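Local structure of oligopeptide-binding protein oppA (Lactococcus lactis, 3DRF) at residues A357-P362 against K525-M530; D498-K503 against N531-V536. The protein binds oligopeptides as the receptor of the OppABCDF ABC transporter, which takes up peptides longer than three residues and is essential for growth in milk. One frame throughout, in Å; residues are numbered along the deposited sequence. Where two conformers were deposited one is given.

Contact 1 (A357-P362 against K525-M530)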
loop_
_atom_site.group_PDB
_atom_site.type_symbol
_atom_site.label_atom_id
_atom_site.label_comp_id
_atom_site.label_asym_id
_atom_site.label_seq_id
_atom_site.Cartn_x
_atom_site.Cartn_y
_atom_site.Cartn_z
ATOM N N ALA A 357 3.319 4.254 16.765
ATOM C CA ALA A 357 4.199 3.171 16.341
ATOM C C ALA A 357 5.620 3.353 16.881
ATOM O O ALA A 357 6.121 4.397 16.910
ATOM C CB ALA A 357 4.246 3.111 14.786
ATOM N N ASN A 358 6.215 2.243 17.295
ATOM C CA ASN A 358 7.628 2.199 17.706
ATOM C C ASN A 358 8.593 1.868 16.556
ATOM O O ASN A 358 9.757 2.028 16.688
ATOM C CB ASN A 358 7.830 1.147 18.843
ATOM C CG ASN A 358 7.597 -0.278 18.371
ATOM O OD1 ASN A 358 6.678 -0.535 17.650
ATOM N ND2 ASN A 358 8.463 -1.175 18.768
ATOM N N SER A 359 8.023 1.380 15.479
ATOM C CA SER A 359 8.782 0.880 14.302
ATOM C C SER A 359 7.851 0.752 13.093
ATOM O O SER A 359 6.718 1.031 13.172
ATOM C CB SER A 359 9.431 -0.475 14.616
ATOM O OG SER A 359 8.505 -1.499 14.352
ATOM N N LEU A 360 8.432 0.344 11.972
ATOM C CA LEU A 360 7.692 0.176 10.725
ATOM C C LEU A 360 6.982 -1.172 10.536
ATOM O O LEU A 360 6.242 -1.334 9.643
ATOM C CB LEU A 360 8.628 0.430 9.520
ATOM C CG LEU A 360 9.284 1.848 9.491
ATOM C CD1 LEU A 360 10.399 1.915 8.419
ATOM C CD2 LEU A 360 8.190 2.903 9.260
ATOM N N ILE A 361 7.205 -2.085 11.445
ATOM C CA ILE A 361 6.586 -3.432 11.347
ATOM C C ILE A 361 5.369 -3.530 12.295
ATOM O O ILE A 361 5.536 -3.479 13.484
ATOM C CB ILE A 361 7.593 -4.553 11.681
ATOM C CG1 ILE A 361 8.868 -4.485 10.771
ATOM C CG2 ILE A 361 6.889 -5.910 11.556
ATOM C CD1 ILE A 361 8.598 -4.738 9.248
ATOM N N PRO A 362 4.184 -3.695 11.774
ATOM C CA PRO A 362 2.999 -3.583 12.628
ATOM C C PRO A 362 2.669 -4.875 13.417
ATOM O O PRO A 362 3.138 -5.890 13.088
ATOM C CB PRO A 362 1.862 -3.243 11.644
ATOM C CG PRO A 362 2.270 -3.883 10.390
ATOM C CD PRO A 362 3.810 -3.704 10.345
ATOM N N LYS A 525 17.062 -5.679 13.643
ATOM C CA LYS A 525 18.164 -4.787 13.181
ATOM C C LYS A 525 17.657 -3.737 12.196
ATOM O O LYS A 525 17.959 -2.598 12.340
ATOM C CB LYS A 525 19.347 -5.596 12.634
ATOM C CG LYS A 525 20.517 -4.673 12.213
ATOM C CD LYS A 525 21.697 -5.485 11.673
ATOM C CE LYS A 525 22.970 -4.658 11.501
ATOM N NZ LYS A 525 22.793 -3.569 10.471
ATOM N N TYR A 526 16.861 -4.174 11.235
ATOM C CA TYR A 526 16.199 -3.279 10.290
ATOM C C TYR A 526 15.349 -2.198 10.984
ATOM O O TYR A 526 15.424 -1.058 10.652
ATOM C CB TYR A 526 15.298 -4.132 9.394
ATOM C CG TYR A 526 14.363 -3.323 8.500
ATOM C CD1 TYR A 526 14.853 -2.479 7.494
ATOM C CD2 TYR A 526 12.982 -3.406 8.666
ATOM C CE1 TYR A 526 13.949 -1.751 6.680
ATOM C CE2 TYR A 526 12.112 -2.690 7.876
ATOM C CZ TYR A 526 12.608 -1.847 6.909
ATOM O OH TYR A 526 11.747 -1.099 6.090
ATOM N N GLN A 527 14.533 -2.621 11.932
ATOM C CA GLN A 527 13.696 -1.666 12.672
ATOM C C GLN A 527 14.539 -0.622 13.460
ATOM O O GLN A 527 14.275 0.527 13.432
ATOM C CB GLN A 527 12.743 -2.408 13.629
ATOM C CG GLN A 527 11.601 -3.227 12.895
ATOM C CD GLN A 527 10.867 -4.180 13.862
ATOM O OE1 GLN A 527 10.055 -3.770 14.633
ATOM N NE2 GLN A 527 11.150 -5.410 13.759
ATOM N N GLU A 528 15.576 -1.092 14.133
ATOM C CA GLU A 528 16.475 -0.214 14.869
ATOM C C GLU A 528 17.218 0.704 13.906
ATOM O O GLU A 528 17.317 1.857 14.155
ATOM C CB GLU A 528 17.537 -1.058 15.608
ATOM C CG GLU A 528 17.031 -1.897 16.837
ATOM C CD GLU A 528 18.077 -2.891 17.323
ATOM O OE1 GLU A 528 19.003 -3.243 16.604
ATOM O OE2 GLU A 528 17.898 -3.284 18.447
ATOM N N ASP A 529 17.713 0.170 12.797
ATOM C CA ASP A 529 18.529 0.977 11.877
ATOM C C ASP A 529 17.674 2.055 11.163
ATOM O O ASP A 529 18.113 3.138 10.992
ATOM C CB ASP A 529 19.266 0.102 10.820
ATOM C CG ASP A 529 20.369 -0.740 11.426
ATOM O OD1 ASP A 529 20.783 -0.526 12.550
ATOM O OD2 ASP A 529 20.785 -1.623 10.685
ATOM N N MET A 530 16.453 1.732 10.816
ATOM C CA MET A 530 15.571 2.703 10.161
ATOM C C MET A 530 15.269 3.826 11.155
ATOM O O MET A 530 15.233 4.928 10.788
ATOM C CB MET A 530 14.257 2.022 9.754
ATOM C CG MET A 530 14.464 1.155 8.435
ATOM S SD MET A 530 14.769 2.215 6.901
ATOM C CE MET A 530 13.043 2.560 6.378
HETATM O O HOH W 1 8.515 -3.956 17.034
HETATM O O HOH W 2 11.622 1.169 12.430
#
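Q527 reaches out from helix 516-533 to the loop 357-362, which follows strand 354-356, and its amide OE1 accepts a hydrogen bond from the hydroxyl OG of S359 at 2.8 Å. The C=O...donor angle is 127°, with the hydroxyl tilted 21° from the carbonyl plane. With S359 OG set between the backbone N and the carbonyl carbon (chi1 86°), the hydroxyl can also accept from I361 N at 3.2 Å, closing an ST turn. I361 crosses the Q527 chain at about a right angle, its CG1 3.7 Å from Q527 CG. The other end of the amide is held too, for NE2 donates to the backbone carbonyls of F368 and F523.

The tight part lies at L360, whose CD1 meets M530 CE at 3.4 Å, closer than usual for two carbons. Bends at chi2 and chi3 fold the methionine chain, and F485 of helix 482-485 touches both side chains. I361 CD1 comes to the edge of the Y526 ring, 4.3 Å from CE2, while the tyrosine hydroxyl is hydrogen-bonded to Q481, whose NE2 is in turn bonded to L360 O. Looser, water-mediated links run beside the amide: one water joins Q527 OE1 to N358 ND2, and another, 2.9 Å from Q527 O, makes only a weak bond with L360 N.

The contact seats a loop on a helix more than 160 residues further along the chain. The polar link is small and lies between buried residues: the serine both gives and accepts, which would limit the rotation of its hydroxyl and tie the turn to the amide. The side chains of L360, I361 and M530 make apolar contacts, and the two waters extend the polar link from Q527 to N358 and, weakly, to L360 N.

Contact 2 (D498-K503 against N531-V536)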
loop_
_atom_site.group_PDB
_atom_site.type_symbol
_atom_site.label_atom_id
_atom_site.label_comp_id
_atom_site.label_asym_id
_atom_site.label_seq_id
_atom_site.Cartn_x
_atom_site.Cartn_y
_atom_site.Cartn_z
ATOM N N ASP A 498 20.852 3.727 0.803
ATOM C CA ASP A 498 21.761 3.600 1.922
ATOM C C ASP A 498 22.227 2.147 2.036
ATOM O O ASP A 498 21.456 1.268 2.061
ATOM C CB ASP A 498 21.004 4.064 3.209
ATOM C CG ASP A 498 21.889 4.013 4.461
ATOM O OD1 ASP A 498 22.418 5.056 4.846
ATOM O OD2 ASP A 498 22.016 2.954 5.041
ATOM N N SER A 499 23.530 1.953 2.070
ATOM C CA SER A 499 24.064 0.565 2.045
ATOM C C SER A 499 23.641 -0.252 3.266
ATOM O O SER A 499 23.287 -1.360 3.117
ATOM C CB SER A 499 25.591 0.520 1.929
ATOM O OG SER A 499 25.971 1.056 0.662
ATOM N N GLU A 500 23.600 0.359 4.437
ATOM C CA GLU A 500 23.176 -0.355 5.647
ATOM C C GLU A 500 21.729 -0.830 5.517
ATOM O O GLU A 500 21.408 -1.979 5.827
ATOM C CB GLU A 500 23.337 0.529 6.892
ATOM C CG GLU A 500 22.855 -0.095 8.193
ATOM C CD GLU A 500 23.164 0.767 9.398
ATOM O OE1 GLU A 500 24.339 0.799 9.833
ATOM O OE2 GLU A 500 22.226 1.421 9.888
ATOM N N ILE A 501 20.853 0.068 5.095
ATOM C CA ILE A 501 19.411 -0.279 4.891
ATOM C C ILE A 501 19.206 -1.348 3.825
ATOM O O ILE A 501 18.495 -2.267 4.036
ATOM C CB ILE A 501 18.509 0.960 4.685
ATOM C CG1 ILE A 501 18.637 1.956 5.890
ATOM C CG2 ILE A 501 17.049 0.497 4.440
ATOM C CD1 ILE A 501 18.324 1.326 7.275
ATOM N N THR A 502 19.859 -1.180 2.689
ATOM C CA THR A 502 19.813 -2.144 1.581
ATOM C C THR A 502 20.291 -3.538 2.060
ATOM O O THR A 502 19.627 -4.497 1.850
ATOM C CB THR A 502 20.686 -1.665 0.408
ATOM O OG1 THR A 502 19.992 -0.576 -0.219
ATOM C CG2 THR A 502 20.920 -2.804 -0.610
ATOM N N LYS A 503 21.421 -3.603 2.809
ATOM C CA LYS A 503 21.858 -4.887 3.353
ATOM C C LYS A 503 20.871 -5.442 4.387
ATOM O O LYS A 503 20.653 -6.648 4.449
ATOM C CB LYS A 503 23.253 -4.765 3.941
ATOM C CG LYS A 503 24.335 -4.558 2.892
ATOM C CD LYS A 503 25.701 -4.744 3.518
ATOM C CE LYS A 503 26.823 -4.437 2.556
ATOM N NZ LYS A 503 27.240 -3.011 2.655
ATOM N N ASN A 531 15.051 3.495 12.418
ATOM C CA ASN A 531 14.773 4.554 13.431
ATOM C C ASN A 531 16.021 5.462 13.662
ATOM O O ASN A 531 15.894 6.622 13.792
ATOM C CB ASN A 531 14.311 3.898 14.760
ATOM C CG ASN A 531 12.849 3.463 14.735
ATOM O OD1 ASN A 531 12.117 3.765 13.816
ATOM N ND2 ASN A 531 12.455 2.750 15.733
ATOM N N LYS A 532 17.213 4.893 13.674
ATOM C CA LYS A 532 18.449 5.688 13.892
ATOM C C LYS A 532 18.795 6.557 12.670
ATOM O O LYS A 532 19.075 7.685 12.828
ATOM C CB LYS A 532 19.622 4.777 14.256
ATOM C CG LYS A 532 20.885 5.623 14.583
ATOM C CD LYS A 532 22.014 4.724 15.098
ATOM C CE LYS A 532 23.247 5.620 15.583
ATOM N NZ LYS A 532 24.573 4.837 15.701
ATOM N N LYS A 533 18.697 5.985 11.470
ATOM C CA LYS A 533 18.954 6.747 10.253
ATOM C C LYS A 533 17.890 7.854 10.099
ATOM O O LYS A 533 18.180 8.907 9.631
ATOM C CB LYS A 533 18.894 5.823 9.020
ATOM C CG LYS A 533 20.039 4.773 8.882
ATOM C CD LYS A 533 21.314 5.286 8.303
ATOM C CE LYS A 533 22.377 4.167 8.150
ATOM N NZ LYS A 533 23.591 4.722 7.306
ATOM N N ALA A 534 16.663 7.517 10.440
ATOM C CA ALA A 534 15.575 8.482 10.497
ATOM C C ALA A 534 15.330 9.140 9.127
ATOM O O ALA A 534 14.976 10.270 9.029
ATOM C CB ALA A 534 15.873 9.555 11.597
ATOM N N TYR A 535 15.464 8.332 8.082
ATOM C CA TYR A 535 15.016 8.767 6.763
ATOM C C TYR A 535 13.490 8.825 6.689
ATOM O O TYR A 535 12.981 9.592 5.945
ATOM C CB TYR A 535 15.541 7.802 5.696
ATOM C CG TYR A 535 17.077 7.686 5.601
ATOM C CD1 TYR A 535 17.920 8.785 5.715
ATOM C CD2 TYR A 535 17.684 6.450 5.377
ATOM C CE1 TYR A 535 19.304 8.647 5.583
ATOM C CE2 TYR A 535 19.061 6.323 5.253
ATOM C CZ TYR A 535 19.836 7.414 5.335
ATOM O OH TYR A 535 21.217 7.363 5.187
ATOM N N VAL A 536 12.845 7.991 7.510
ATOM C CA VAL A 536 11.395 8.063 7.733
ATOM C C VAL A 536 11.197 7.870 9.244
ATOM O O VAL A 536 12.036 7.313 9.903
ATOM C CB VAL A 536 10.638 6.973 6.923
ATOM C CG1 VAL A 536 10.854 7.172 5.397
ATOM C CG2 VAL A 536 11.071 5.553 7.372
HETATM O O HOH W 3 25.227 2.782 5.065
HETATM O O HOH W 4 25.749 3.401 9.113
#
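D498 sets its carboxylate at the edge of the Y535 ring, CG in the ring plane and CB 3.6 Å from Y535 CE2, and meets the K533 ammonium tip to tip. A bend at chi2 (-81°) turns the lysine CD aside before the chain runs on extended. K533 NZ meets the syn lone pair of D498 OD1 in a 2.7 Å salt bridge. D498 OD1 also accepts from Y535 OH at 2.6 Å, a donor lying 39° out of the carboxylate plane. D498 OD2 meanwhile takes I501 N at 3.1 Å through its anti lone pair, making D498 the N-cap of helix 499-508. In one of its two conformers E500 crosses the lysine chain, a tentative contact. I501 CG1 lies at the tyrosine edge, F496 stacks on that ring, and within 531-536 K533 CB sits over one of its faces.

An alanine in place of D498 would probably leave the K533 ammonium without its salt-bridge partner, the Y535 hydroxyl without its acceptor and the first turn of helix 499-508 without its cap. One buried carboxylate thus joins the start of one helix to the end of another, A534 leaving helix 516-533 with positive phi. The ammonium, the tyrosine hydroxyl and the helix N-terminus would each be expected to favour the ionised carboxylate.

Overall arrangement
From the N terminus, the chain passes strand 354-356 and enters loop 357-362, the first half of contact 1; the excursion that follows closes only when helix 516-533 returns to it. Within that excursion lies 498-503, which waits for the end of the same helix and the turn beyond it: contact 2 closes a much shorter loop. The segments alternate, so the two contacts cross rather than nest. Their centres are 10 Å apart, and N358 O to N531 ND2, at 3.0 Å, probably forms a hydrogen bond between them. Helix 516-533 is thereby tied to the loop and to helix 499-508, just before strand 536-549 enters the sheet.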